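Bse634I restriction endonuclease (Geobacillus stearothermophilus, PDB 1KNV) is a type II restriction endonuclease, probably cutting double-stranded DNA with the help of bound metal ions. Local coordinates at residues 99-104 with 145-150; 112-117 with 181-186; 83-88 with 162-167; 235-240 with 273-278. All blocks are in the same frame, centred on the assembly; numbering follows the deposited sequence. Where two conformers were deposited one is given.

How the contacts relate
Contacts 1 and 4 build the two ends of the mixed five-stranded sheet of the PDDEXK nuclease core: contact 1 pairs outermost strand 99-103 with 147-151, contact 4 pairs 235-240 with the other outermost strand, 273-276. Their centres are about 14 Å apart, with strand 191-198 between the pairs. Contact 2, its centre about 12 Å from that of contact 1, closes two loops over the face carrying L100, I102 and I150. Contact 3 ties helix 68-93 to the 162-167 loop; that helix lies on the opposite face, where S87 and A84 meet I101 and K103. Contacts 1 and 2 alternate along the chain, contact 3 encloses contact 1, and contact 4 follows all three.

Contact 1 (99-104 with 145-150); sequences YLIIKM and PDLLII
I101 and I149 face each other in an antiparallel strand pair at one end of the mixed sheet of a PDDEXK nuclease core. The backbones are joined at L100 with I150 and at I102 with L148, each pair exchanging two hydrogen bonds; I150 N to L100 O is the straightest, at 175°. The packed part is apolar. On one face CG2 of I101 meets CD1 of L147 at 3.7 Å, beneath helices 68-93 and 281-291. On the other, CD1 of I102 touches CD1 of I150, also at 3.7 Å, and both reach I182. The ring edge of Y99 brings CD1 to 4.0 Å from CG2 of I149.

The contact is looser and more polar at D146, which is partly exposed. D146 and L147 form a classic beta bulge opposite V195 of the next strand. D146 has been seen to bind calcium in this enzyme, though no ion is bound to this chain; its OD2 accepts from the backbone N of L197. K103 runs beside D146 and points the same way, its chain bent at chi2 (-62°). Its NZ stays 4.2 Å from OD1 of D146, beyond a salt bridge, and instead donates to its neighbour M104 O at 3.1 Å. M104 closes this end: its CG packs on CG of L148, while its N donates to D146 O over 3.0 Å from above the carbonyl plane.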
loop_
_atom_site.group_PDB
_atom_site.type_symbol
_atom_site.label_atom_id
_atom_site.label_comp_id
_atom_site.label_asym_id
_atom_site.label_seq_id
_atom_site.Cartn_x
_atom_site.Cartn_y
_atom_site.Cartn_z
ATOM N N TYR B 99 -2.483 -23.701 23.108
ATOM C CA TYR B 99 -2.681 -22.318 23.520
ATOM C C TYR B 99 -2.117 -21.937 24.884
ATOM O O TYR B 99 -2.023 -22.754 25.796
ATOM C CB TYR B 99 -4.177 -21.997 23.520
ATOM C CG TYR B 99 -4.801 -21.905 22.152
ATOM C CD1 TYR B 99 -4.966 -20.672 21.523
ATOM C CD2 TYR B 99 -5.227 -23.050 21.483
ATOM C CE1 TYR B 99 -5.543 -20.583 20.262
ATOM C CE2 TYR B 99 -5.804 -22.973 20.224
ATOM C CZ TYR B 99 -5.960 -21.737 19.621
ATOM O OH TYR B 99 -6.545 -21.651 18.386
ATOM N N LEU B 100 -1.744 -20.671 24.995
ATOM C CA LEU B 100 -1.245 -20.092 26.227
ATOM C C LEU B 100 -1.988 -18.776 26.349
ATOM O O LEU B 100 -2.004 -17.972 25.416
ATOM C CB LEU B 100 0.269 -19.817 26.174
ATOM C CG LEU B 100 1.262 -20.980 26.307
ATOM C CD1 LEU B 100 2.695 -20.442 26.419
ATOM C CD2 LEU B 100 0.916 -21.803 27.541
ATOM N N ILE B 101 -2.640 -18.585 27.487
ATOM C CA ILE B 101 -3.370 -17.358 27.772
ATOM C C ILE B 101 -2.576 -16.762 28.935
ATOM O O ILE B 101 -2.716 -17.182 30.079
ATOM C CB ILE B 101 -4.815 -17.682 28.165
ATOM C CG1 ILE B 101 -5.459 -18.491 27.041
ATOM C CG2 ILE B 101 -5.589 -16.412 28.417
ATOM C CD1 ILE B 101 -6.719 -19.173 27.423
ATOM N N ILE B 102 -1.727 -15.790 28.619
ATOM C CA ILE B 102 -0.841 -15.176 29.600
ATOM C C ILE B 102 -1.212 -13.809 30.144
ATOM O O ILE B 102 -1.546 -12.892 29.396
ATOM C CB ILE B 102 0.571 -15.055 29.016
ATOM C CG1 ILE B 102 1.033 -16.422 28.518
ATOM C CG2 ILE B 102 1.514 -14.478 30.054
ATOM C CD1 ILE B 102 2.310 -16.365 27.712
ATOM N N LYS B 103 -1.112 -13.671 31.461
ATOM C CA LYS B 103 -1.412 -12.412 32.121
ATOM C C LYS B 103 -0.154 -11.553 32.046
ATOM O O LYS B 103 0.867 -11.895 32.626
ATOM C CB LYS B 103 -1.791 -12.662 33.579
ATOM C CG LYS B 103 -2.839 -11.700 34.090
ATOM C CD LYS B 103 -2.317 -10.305 34.051
ATOM C CE LYS B 103 -3.421 -9.281 34.089
ATOM N NZ LYS B 103 -2.789 -7.946 33.935
ATOM N N MET B 104 -0.232 -10.434 31.336
ATOM C CA MET B 104 0.918 -9.562 31.177
ATOM C C MET B 104 0.965 -8.378 32.129
ATOM O O MET B 104 -0.064 -7.786 32.446
ATOM C CB MET B 104 0.977 -9.034 29.743
ATOM C CG MET B 104 1.128 -10.099 28.680
ATOM S SD MET B 104 2.654 -11.019 28.862
ATOM C CE MET B 104 3.834 -9.736 28.643
ATOM N N PRO B 145 -0.811 -5.401 26.240
ATOM C CA PRO B 145 -2.224 -5.725 26.428
ATOM C C PRO B 145 -2.183 -6.463 27.771
ATOM O O PRO B 145 -1.152 -7.053 28.116
ATOM C CB PRO B 145 -2.521 -6.655 25.258
ATOM C CG PRO B 145 -1.231 -7.311 25.017
ATOM C CD PRO B 145 -0.242 -6.169 25.125
ATOM N N ASP B 146 -3.264 -6.421 28.538
ATOM C CA ASP B 146 -3.264 -7.074 29.840
ATOM C C ASP B 146 -3.312 -8.587 29.711
ATOM O O ASP B 146 -2.885 -9.318 30.613
ATOM C CB ASP B 146 -4.453 -6.589 30.667
ATOM C CG ASP B 146 -4.407 -5.090 30.919
ATOM O OD1 ASP B 146 -3.371 -4.594 31.426
ATOM O OD2 ASP B 146 -5.400 -4.408 30.606
ATOM N N LEU B 147 -3.804 -9.063 28.583
ATOM C CA LEU B 147 -3.920 -10.494 28.377
ATOM C C LEU B 147 -3.539 -10.857 26.944
ATOM O O LEU B 147 -3.960 -10.200 25.986
ATOM C CB LEU B 147 -5.366 -10.886 28.641
ATOM C CG LEU B 147 -5.865 -12.312 28.684
ATOM C CD1 LEU B 147 -5.088 -12.976 29.779
ATOM C CD2 LEU B 147 -7.374 -12.353 28.938
ATOM N N LEU B 148 -2.705 -11.883 26.801
ATOM C CA LEU B 148 -2.270 -12.368 25.492
ATOM C C LEU B 148 -2.706 -13.815 25.219
ATOM O O LEU B 148 -2.549 -14.686 26.082
ATOM C CB LEU B 148 -0.753 -12.373 25.380
ATOM C CG LEU B 148 0.058 -11.119 25.230
ATOM C CD1 LEU B 148 1.507 -11.517 24.944
ATOM C CD2 LEU B 148 -0.549 -10.330 24.108
ATOM N N ILE B 149 -3.259 -14.063 24.044
ATOM C CA ILE B 149 -3.645 -15.412 23.662
ATOM C C ILE B 149 -2.646 -15.800 22.586
ATOM O O ILE B 149 -2.554 -15.146 21.548
ATOM C CB ILE B 149 -5.092 -15.465 23.138
ATOM C CG1 ILE B 149 -6.099 -15.196 24.285
ATOM C CG2 ILE B 149 -5.366 -16.856 22.566
ATOM C CD1 ILE B 149 -5.984 -13.835 24.924
ATOM N N ILE B 150 -1.832 -16.789 22.912
ATOM C CA ILE B 150 -0.775 -17.266 22.032
ATOM C C ILE B 150 -1.038 -18.701 21.597
ATOM O O ILE B 150 -1.584 -19.492 22.360
ATOM C CB ILE B 150 0.587 -17.235 22.768
ATOM C CG1 ILE B 150 0.970 -15.791 23.085
ATOM C CG2 ILE B 150 1.658 -17.918 21.955
ATOM C CD1 ILE B 150 2.060 -15.675 24.082
#

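Contact 2 (112-117 with 181-186); sequences FRKIFD and DIEGKC
I115 meets I182 and C186 in a loop-to-loop contact, partly buried, where the turn leading into helix 118-131 is tied to the loop that precedes strand 191-198. Three backbone hydrogen bonds do the tying. G184 N donates to K114 O at 2.8 Å, though the bond is bent to 131° at the hydrogen. C186 N reaches I115 O at 2.7 Å, and D117 N returns a bond to C186 O.

The side chain of I115 fills the inner side. With its CG1 between the backbone N and the carbonyl carbon (chi1 68°), the CG2 branch stands anti to the carbonyl carbon and runs beside I182, touching CG1 of I182 at 4.1 Å, with both side chains pointing the same way. I115 and I182 also pack on I150 of strand 147-151, which joins this loop pair to the sheet.

The segment 112-115 is a short 3-10 turn, and F116 forms a single backbone bridge with C186. D117 follows at the N-cap of helix 118-131, where OD2 bonds to OG1 of T120. G184, with phi at 74°, brings its CA to 3.2 Å from F116 O in a nearly straight CA-H...O contact. Toward solvent the contact turns polar: K114 and E183 lie side by side, CE of K114 being 3.3 Å from OE2 of E183, while NZ of K114 stays 4.1 Å from that oxygen, beyond a salt bridge.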
loop_
_atom_site.group_PDB
_atom_site.type_symbol
_atom_site.label_atom_id
_atom_site.label_comp_id
_atom_site.label_asym_id
_atom_site.label_seq_id
_atom_site.Cartn_x
_atom_site.Cartn_y
_atom_site.Cartn_z
ATOM N N PHE B 112 5.958 -6.828 26.296
ATOM C CA PHE B 112 5.488 -8.082 25.689
ATOM C C PHE B 112 6.236 -8.439 24.413
ATOM O O PHE B 112 6.361 -9.617 24.072
ATOM C CB PHE B 112 3.977 -8.013 25.402
ATOM C CG PHE B 112 3.629 -7.425 24.050
ATOM C CD1 PHE B 112 3.415 -8.250 22.951
ATOM C CD2 PHE B 112 3.539 -6.050 23.875
ATOM C CE1 PHE B 112 3.118 -7.710 21.694
ATOM C CE2 PHE B 112 3.246 -5.503 22.630
ATOM C CZ PHE B 112 3.034 -6.338 21.534
ATOM N N ARG B 113 6.722 -7.420 23.708
ATOM C CA ARG B 113 7.463 -7.625 22.467
ATOM C C ARG B 113 8.670 -8.539 22.657
ATOM O O ARG B 113 9.156 -9.143 21.708
ATOM C CB ARG B 113 7.896 -6.274 21.897
ATOM C CG ARG B 113 6.717 -5.500 21.334
ATOM C CD ARG B 113 7.042 -4.052 21.106
ATOM N NE ARG B 113 8.195 -3.870 20.235
ATOM C CZ ARG B 113 8.608 -2.682 19.809
ATOM N NH1 ARG B 113 7.953 -1.588 20.181
ATOM N NH2 ARG B 113 9.669 -2.583 19.023
ATOM N N LYS B 114 9.134 -8.654 23.896
ATOM C CA LYS B 114 10.270 -9.503 24.204
ATOM C C LYS B 114 9.932 -10.985 24.097
ATOM O O LYS B 114 10.818 -11.827 24.214
ATOM C CB LYS B 114 10.796 -9.163 25.600
ATOM C CG LYS B 114 11.433 -7.781 25.659
ATOM C CD LYS B 114 11.510 -7.231 27.066
ATOM C CE LYS B 114 12.453 -8.030 27.918
ATOM N NZ LYS B 114 12.482 -7.509 29.315
ATOM N N ILE B 115 8.661 -11.318 23.876
ATOM C CA ILE B 115 8.299 -12.728 23.732
ATOM C C ILE B 115 8.579 -13.175 22.301
ATOM O O ILE B 115 8.659 -14.365 22.009
ATOM C CB ILE B 115 6.802 -13.013 24.066
ATOM C CG1 ILE B 115 5.878 -12.387 23.020
ATOM C CG2 ILE B 115 6.474 -12.482 25.460
ATOM C CD1 ILE B 115 4.438 -12.877 23.139
ATOM N N PHE B 116 8.737 -12.203 21.412
ATOM C CA PHE B 116 9.017 -12.481 20.014
ATOM C C PHE B 116 10.410 -13.050 19.802
ATOM O O PHE B 116 11.334 -12.743 20.557
ATOM C CB PHE B 116 8.882 -11.196 19.205
ATOM C CG PHE B 116 7.466 -10.781 18.962
ATOM C CD1 PHE B 116 7.151 -9.435 18.767
ATOM C CD2 PHE B 116 6.455 -11.735 18.876
ATOM C CE1 PHE B 116 5.843 -9.039 18.483
ATOM C CE2 PHE B 116 5.152 -11.362 18.596
ATOM C CZ PHE B 116 4.841 -10.004 18.397
ATOM N N ASP B 117 10.559 -13.879 18.770
ATOM C CA ASP B 117 11.860 -14.446 18.460
ATOM C C ASP B 117 12.777 -13.347 17.933
ATOM O O ASP B 117 12.346 -12.224 17.637
ATOM C CB ASP B 117 11.737 -15.607 17.451
ATOM C CG ASP B 117 10.984 -15.236 16.174
ATOM O OD1 ASP B 117 10.503 -16.166 15.494
ATOM O OD2 ASP B 117 10.873 -14.048 15.819
ATOM N N ASP B 181 8.674 -17.637 30.627
ATOM C CA ASP B 181 8.964 -18.945 30.025
ATOM C C ASP B 181 9.042 -18.889 28.497
ATOM O O ASP B 181 9.756 -19.685 27.871
ATOM C CB ASP B 181 7.878 -19.964 30.383
ATOM C CG ASP B 181 7.858 -20.317 31.849
ATOM O OD1 ASP B 181 8.486 -19.590 32.650
ATOM O OD2 ASP B 181 7.195 -21.320 32.202
ATOM N N ILE B 182 8.291 -17.972 27.894
ATOM C CA ILE B 182 8.278 -17.880 26.446
ATOM C C ILE B 182 9.053 -16.714 25.868
ATOM O O ILE B 182 8.983 -16.478 24.669
ATOM C CB ILE B 182 6.841 -17.804 25.906
ATOM C CG1 ILE B 182 6.182 -16.516 26.373
ATOM C CG2 ILE B 182 6.030 -19.005 26.384
ATOM C CD1 ILE B 182 4.828 -16.306 25.763
ATOM N N GLU B 183 9.796 -15.988 26.702
ATOM C CA GLU B 183 10.569 -14.855 26.213
ATOM C C GLU B 183 11.509 -15.262 25.081
ATOM O O GLU B 183 12.304 -16.192 25.228
ATOM C CB GLU B 183 11.373 -14.217 27.352
ATOM C CG GLU B 183 12.431 -13.183 26.902
ATOM C CD GLU B 183 12.990 -12.352 28.061
ATOM O OE1 GLU B 183 13.043 -12.874 29.200
ATOM O OE2 GLU B 183 13.387 -11.183 27.828
ATOM N N GLY B 184 11.383 -14.561 23.952
ATOM C CA GLY B 184 12.210 -14.799 22.781
ATOM C C GLY B 184 11.885 -16.051 22.009
ATOM O O GLY B 184 12.595 -16.399 21.078
ATOM N N LYS B 185 10.796 -16.714 22.363
ATOM C CA LYS B 185 10.410 -17.962 21.710
ATOM C C LYS B 185 9.194 -17.921 20.789
ATOM O O LYS B 185 8.936 -18.881 20.068
ATOM C CB LYS B 185 10.101 -19.020 22.772
ATOM C CG LYS B 185 11.229 -19.417 23.714
ATOM C CD LYS B 185 10.652 -20.292 24.831
ATOM C CE LYS B 185 11.726 -21.070 25.569
ATOM N NZ LYS B 185 12.798 -20.180 26.084
ATOM N N CYS B 186 8.457 -16.819 20.806
ATOM C CA CYS B 186 7.255 -16.717 19.994
ATOM C C CYS B 186 7.416 -16.239 18.568
ATOM O O CYS B 186 8.009 -15.199 18.316
ATOM C CB CYS B 186 6.244 -15.821 20.693
ATOM S SG CYS B 186 5.771 -16.452 22.276
#

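Contact 3 (83-88 with 162-167); sequences IAIQSW and LPINKL
W88 and I164 cross at about a right angle, and the indole of W88 is engaged both over a face and at an edge. CD1 of I164 sits above the five-membered ring, 3.9 Å from its centroid and only 8° off the normal, a CH-pi contact. At the edge, NE1 of W88 donates to L162 O at 2.8 Å; the bond is nearly straight (167°), and the oxygen lies almost in the indole plane, although the donor is tilted from the plane of the carbonyl. The first side-chain bond of W88 leads toward the 162-167 loop, and CG stands anti to the backbone N (chi1 173°).

One turn earlier, I85 adds a second apolar wall. Its side chain also crosses I164 at about a right angle, with the two CD1 atoms 3.5 Å apart, so that this one methyl of I164 touches both helix residues. CG1 of I85 in turn meets CD2 of L167 at 3.9 Å. The pairing fastens helix 68-93 to the irregular segment ahead of helix 169-176, which itself packs on W88 through V174 and on I85 through A175. N89 OD1 receives the backbone N of I164, a further tie from the same helix.

Replacing W88 with an alanine would probably leave L162 O without its indole donor and open a gap beneath the I164 methyl. The single N-H bond fixes where the indole edge meets the loop, whereas the contacts of I164 and L167 with W88 and I85 are apolar and lack such direction.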
loop_
_atom_site.group_PDB
_atom_site.type_symbol
_atom_site.label_atom_id
_atom_site.label_comp_id
_atom_site.label_asym_id
_atom_site.label_seq_id
_atom_site.Cartn_x
_atom_site.Cartn_y
_atom_site.Cartn_z
ATOM N N ILE B 83 -7.870 -13.034 37.015
ATOM C CA ILE B 83 -7.856 -13.197 35.570
ATOM C C ILE B 83 -6.833 -14.282 35.203
ATOM O O ILE B 83 -7.152 -15.238 34.493
ATOM C CB ILE B 83 -7.473 -11.863 34.880
ATOM C CG1 ILE B 83 -8.649 -10.897 34.958
ATOM C CG2 ILE B 83 -7.107 -12.091 33.425
ATOM C CD1 ILE B 83 -9.904 -11.425 34.292
ATOM N N ALA B 84 -5.607 -14.129 35.701
ATOM C CA ALA B 84 -4.540 -15.077 35.423
ATOM C C ALA B 84 -4.893 -16.512 35.804
ATOM O O ALA B 84 -4.672 -17.433 35.022
ATOM C CB ALA B 84 -3.266 -14.649 36.141
ATOM N N ILE B 85 -5.434 -16.710 37.003
ATOM C CA ILE B 85 -5.794 -18.052 37.468
ATOM C C ILE B 85 -6.909 -18.661 36.620
ATOM O O ILE B 85 -6.836 -19.821 36.209
ATOM C CB ILE B 85 -6.256 -18.021 38.952
ATOM C CG1 ILE B 85 -5.099 -17.580 39.845
ATOM C CG2 ILE B 85 -6.775 -19.397 39.383
ATOM C CD1 ILE B 85 -3.902 -18.478 39.769
ATOM N N GLN B 86 -7.946 -17.873 36.366
ATOM C CA GLN B 86 -9.061 -18.360 35.583
ATOM C C GLN B 86 -8.544 -18.784 34.217
ATOM O O GLN B 86 -8.841 -19.881 33.751
ATOM C CB GLN B 86 -10.136 -17.272 35.451
ATOM C CG GLN B 86 -11.471 -17.769 34.885
ATOM C CD GLN B 86 -12.222 -18.741 35.808
ATOM O OE1 GLN B 86 -13.191 -19.369 35.389
ATOM N NE2 GLN B 86 -11.780 -18.860 37.057
ATOM N N SER B 87 -7.752 -17.925 33.581
ATOM C CA SER B 87 -7.197 -18.229 32.256
ATOM C C SER B 87 -6.379 -19.504 32.260
ATOM O O SER B 87 -6.455 -20.301 31.323
ATOM C CB SER B 87 -6.320 -17.079 31.758
ATOM O OG SER B 87 -7.094 -15.911 31.583
ATOM N N TRP B 88 -5.587 -19.689 33.312
ATOM C CA TRP B 88 -4.749 -20.877 33.435
ATOM C C TRP B 88 -5.627 -22.129 33.496
ATOM O O TRP B 88 -5.336 -23.117 32.825
ATOM C CB TRP B 88 -3.855 -20.772 34.680
ATOM C CG TRP B 88 -3.076 -22.019 35.000
ATOM C CD1 TRP B 88 -3.581 -23.233 35.385
ATOM C CD2 TRP B 88 -1.655 -22.167 34.989
ATOM N NE1 TRP B 88 -2.563 -24.125 35.614
ATOM C CE2 TRP B 88 -1.373 -23.499 35.379
ATOM C CE3 TRP B 88 -0.595 -21.306 34.688
ATOM C CZ2 TRP B 88 -0.066 -23.985 35.477
ATOM C CZ3 TRP B 88 0.703 -21.793 34.787
ATOM C CH2 TRP B 88 0.955 -23.121 35.178
ATOM N N LEU B 162 -1.637 -28.726 34.776
ATOM C CA LEU B 162 -2.127 -29.089 36.101
ATOM C C LEU B 162 -2.993 -27.918 36.552
ATOM O O LEU B 162 -2.517 -26.779 36.643
ATOM C CB LEU B 162 -0.969 -29.275 37.081
ATOM C CG LEU B 162 0.061 -30.349 36.725
ATOM C CD1 LEU B 162 1.222 -30.249 37.707
ATOM C CD2 LEU B 162 -0.577 -31.746 36.753
ATOM N N PRO B 163 -4.283 -28.174 36.827
ATOM C CA PRO B 163 -5.114 -27.046 37.254
ATOM C C PRO B 163 -4.756 -26.485 38.626
ATOM O O PRO B 163 -3.985 -27.078 39.379
ATOM C CB PRO B 163 -6.544 -27.598 37.161
ATOM C CG PRO B 163 -6.393 -29.069 37.354
ATOM C CD PRO B 163 -5.073 -29.412 36.674
ATOM N N ILE B 164 -5.288 -25.306 38.921
ATOM C CA ILE B 164 -5.053 -24.655 40.202
ATOM C C ILE B 164 -6.366 -24.743 40.978
ATOM O O ILE B 164 -7.364 -24.120 40.614
ATOM C CB ILE B 164 -4.627 -23.178 40.003
ATOM C CG1 ILE B 164 -3.246 -23.128 39.341
ATOM C CG2 ILE B 164 -4.605 -22.441 41.332
ATOM C CD1 ILE B 164 -2.817 -21.736 38.904
ATOM N N ASN B 165 -6.356 -25.534 42.042
ATOM C CA ASN B 165 -7.539 -25.748 42.863
ATOM C C ASN B 165 -7.584 -24.900 44.110
ATOM O O ASN B 165 -8.600 -24.857 44.800
ATOM C CB ASN B 165 -7.610 -27.210 43.255
ATOM C CG ASN B 165 -7.724 -28.106 42.060
ATOM O OD1 ASN B 165 -7.343 -29.276 42.106
ATOM N ND2 ASN B 165 -8.262 -27.566 40.971
ATOM N N LYS B 166 -6.473 -24.241 44.408
ATOM C CA LYS B 166 -6.380 -23.382 45.574
ATOM C C LYS B 166 -5.178 -22.488 45.379
ATOM O O LYS B 166 -4.209 -22.878 44.729
ATOM C CB LYS B 166 -6.252 -24.231 46.843
ATOM C CG LYS B 166 -5.247 -25.371 46.740
ATOM C CD LYS B 166 -3.833 -24.919 47.079
ATOM C CE LYS B 166 -3.674 -24.636 48.578
ATOM N NZ LYS B 166 -3.784 -25.867 49.415
ATOM N N LEU B 167 -5.243 -21.284 45.936
ATOM C CA LEU B 167 -4.161 -20.322 45.786
ATOM C C LEU B 167 -3.026 -20.488 46.782
ATOM O O LEU B 167 -3.246 -20.660 47.985
ATOM C CB LEU B 167 -4.722 -18.903 45.876
ATOM C CG LEU B 167 -5.856 -18.592 44.900
ATOM C CD1 LEU B 167 -6.220 -17.126 45.012
ATOM C CD2 LEU B 167 -5.435 -18.946 43.473
#

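Contact 4 (235-240 with 273-278); sequences KYYGAS and DIFSLT
Strands 235-240 and 273-276 run parallel, their axes 4.4 Å apart and crossing at -23°, with G238 and S240 each accepting and donating backbone hydrogen bonds to the partner segment. The series runs from G238 N to D273 O, through F275 N to G238 O and S240 N to F275 O, and ends with L277 N to S240 O at 175°.

Y237 and F275 share a face of the sheet, their rings inclined at 48° with centroids 5.6 Å apart. CD1 of Y237 comes 3.6 Å from CE2 of F275, while CB of D273 lies at the edge of the tyrosine ring. A serine in place of Y237 would probably leave that side of the F275 ring without its aromatic neighbour and open a gap beside D273. A239 continues the same face, its CB 3.6 Å from CD1 of L277. On the other face, CD1 of I274 lies 3.3 Å from G238 O, close over a residue without a side chain.

The two strands belong to a beta-alpha-beta unit with helix 246-251. Helix 281-291 covers the Y237, A239 and F275 face through I290 and M286, and strand 191-198 flanks 235-240, bringing A239 against L197, a calcium ligand when the ion is bound.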
loop_
_atom_site.group_PDB
_atom_site.type_symbol
_atom_site.label_atom_id
_atom_site.label_comp_id
_atom_site.label_asym_id
_atom_site.label_seq_id
_atom_site.Cartn_x
_atom_site.Cartn_y
_atom_site.Cartn_z
ATOM N N LYS B 235 -6.176 -10.144 16.601
ATOM C CA LYS B 235 -7.368 -9.450 17.066
ATOM C C LYS B 235 -7.104 -8.823 18.427
ATOM O O LYS B 235 -6.378 -9.374 19.246
ATOM C CB LYS B 235 -8.521 -10.432 17.196
ATOM C CG LYS B 235 -8.908 -11.121 15.914
ATOM C CD LYS B 235 -9.864 -10.273 15.111
ATOM C CE LYS B 235 -10.364 -11.024 13.884
ATOM N NZ LYS B 235 -9.256 -11.275 12.913
ATOM N N TYR B 236 -7.708 -7.672 18.672
ATOM C CA TYR B 236 -7.548 -7.003 19.946
ATOM C C TYR B 236 -8.922 -6.799 20.558
ATOM O O TYR B 236 -9.852 -6.360 19.884
ATOM C CB TYR B 236 -6.835 -5.667 19.758
ATOM C CG TYR B 236 -6.658 -4.914 21.049
ATOM C CD1 TYR B 236 -7.529 -3.884 21.398
ATOM C CD2 TYR B 236 -5.653 -5.266 21.954
ATOM C CE1 TYR B 236 -7.410 -3.219 22.618
ATOM C CE2 TYR B 236 -5.527 -4.613 23.175
ATOM C CZ TYR B 236 -6.410 -3.590 23.503
ATOM O OH TYR B 236 -6.307 -2.945 24.721
ATOM N N TYR B 237 -9.043 -7.125 21.840
ATOM C CA TYR B 237 -10.317 -7.013 22.551
ATOM C C TYR B 237 -10.270 -6.176 23.828
ATOM O O TYR B 237 -9.214 -5.939 24.412
ATOM C CB TYR B 237 -10.821 -8.402 22.940
ATOM C CG TYR B 237 -11.008 -9.344 21.786
ATOM C CD1 TYR B 237 -12.199 -9.366 21.067
ATOM C CD2 TYR B 237 -9.987 -10.207 21.403
ATOM C CE1 TYR B 237 -12.369 -10.230 19.990
ATOM C CE2 TYR B 237 -10.142 -11.070 20.334
ATOM C CZ TYR B 237 -11.334 -11.079 19.631
ATOM O OH TYR B 237 -11.493 -11.950 18.585
ATOM N N GLY B 238 -11.449 -5.751 24.255
ATOM C CA GLY B 238 -11.566 -4.999 25.482
ATOM C C GLY B 238 -12.500 -5.779 26.389
ATOM O O GLY B 238 -13.398 -6.473 25.914
ATOM N N ALA B 239 -12.269 -5.697 27.694
ATOM C CA ALA B 239 -13.112 -6.362 28.688
ATOM C C ALA B 239 -13.317 -5.365 29.827
ATOM O O ALA B 239 -12.350 -4.922 30.451
ATOM C CB ALA B 239 -12.439 -7.619 29.210
ATOM N N SER B 240 -14.573 -4.999 30.079
ATOM C CA SER B 240 -14.909 -4.056 31.142
ATOM C C SER B 240 -15.418 -4.804 32.364
ATOM O O SER B 240 -16.002 -5.882 32.237
ATOM C CB SER B 240 -15.992 -3.086 30.666
ATOM O OG SER B 240 -16.390 -2.218 31.717
ATOM N N ASP B 273 -13.884 -6.503 19.696
ATOM C CA ASP B 273 -15.091 -6.717 20.464
ATOM C C ASP B 273 -14.837 -6.300 21.895
ATOM O O ASP B 273 -13.688 -6.179 22.334
ATOM C CB ASP B 273 -15.539 -8.177 20.387
ATOM C CG ASP B 273 -17.038 -8.348 20.638
ATOM O OD1 ASP B 273 -17.548 -9.461 20.406
ATOM O OD2 ASP B 273 -17.714 -7.381 21.062
ATOM N N ILE B 274 -15.925 -6.060 22.615
ATOM C CA ILE B 274 -15.846 -5.627 23.993
ATOM C C ILE B 274 -16.640 -6.607 24.840
ATOM O O ILE B 274 -17.735 -7.027 24.465
ATOM C CB ILE B 274 -16.396 -4.183 24.132
ATOM C CG1 ILE B 274 -16.457 -3.777 25.601
ATOM C CG2 ILE B 274 -17.748 -4.071 23.450
ATOM C CD1 ILE B 274 -15.098 -3.641 26.232
ATOM N N PHE B 275 -16.061 -6.989 25.971
ATOM C CA PHE B 275 -16.687 -7.947 26.870
ATOM C C PHE B 275 -17.013 -7.309 28.207
ATOM O O PHE B 275 -16.439 -6.281 28.579
ATOM C CB PHE B 275 -15.752 -9.142 27.085
ATOM C CG PHE B 275 -15.457 -9.913 25.824
ATOM C CD1 PHE B 275 -16.374 -10.837 25.325
ATOM C CD2 PHE B 275 -14.270 -9.703 25.121
ATOM C CE1 PHE B 275 -16.113 -11.540 24.150
ATOM C CE2 PHE B 275 -14.001 -10.396 23.950
ATOM C CZ PHE B 275 -14.922 -11.318 23.462
ATOM N N SER B 276 -17.954 -7.919 28.916
ATOM C CA SER B 276 -18.359 -7.450 30.228
ATOM C C SER B 276 -18.078 -8.608 31.175
ATOM O O SER B 276 -18.630 -9.693 31.021
ATOM C CB SER B 276 -19.844 -7.111 30.227
ATOM O OG SER B 276 -20.238 -6.572 31.473
ATOM N N LEU B 277 -17.197 -8.390 32.139
ATOM C CA LEU B 277 -16.858 -9.450 33.071
ATOM C C LEU B 277 -17.485 -9.220 34.441
ATOM O O LEU B 277 -17.038 -8.363 35.201
ATOM C CB LEU B 277 -15.337 -9.561 33.198
ATOM C CG LEU B 277 -14.584 -9.818 31.891
ATOM C CD1 LEU B 277 -13.096 -9.688 32.134
ATOM C CD2 LEU B 277 -14.921 -11.198 31.361
ATOM N N THR B 278 -18.526 -9.986 34.755
ATOM C CA THR B 278 -19.196 -9.849 36.043
ATOM C C THR B 278 -18.868 -11.053 36.900
ATOM O O THR B 278 -18.505 -10.925 38.065
ATOM C CB THR B 278 -20.731 -9.762 35.882
ATOM O OG1 THR B 278 -21.066 -8.666 35.022
ATOM C CG2 THR B 278 -21.390 -9.540 37.234
#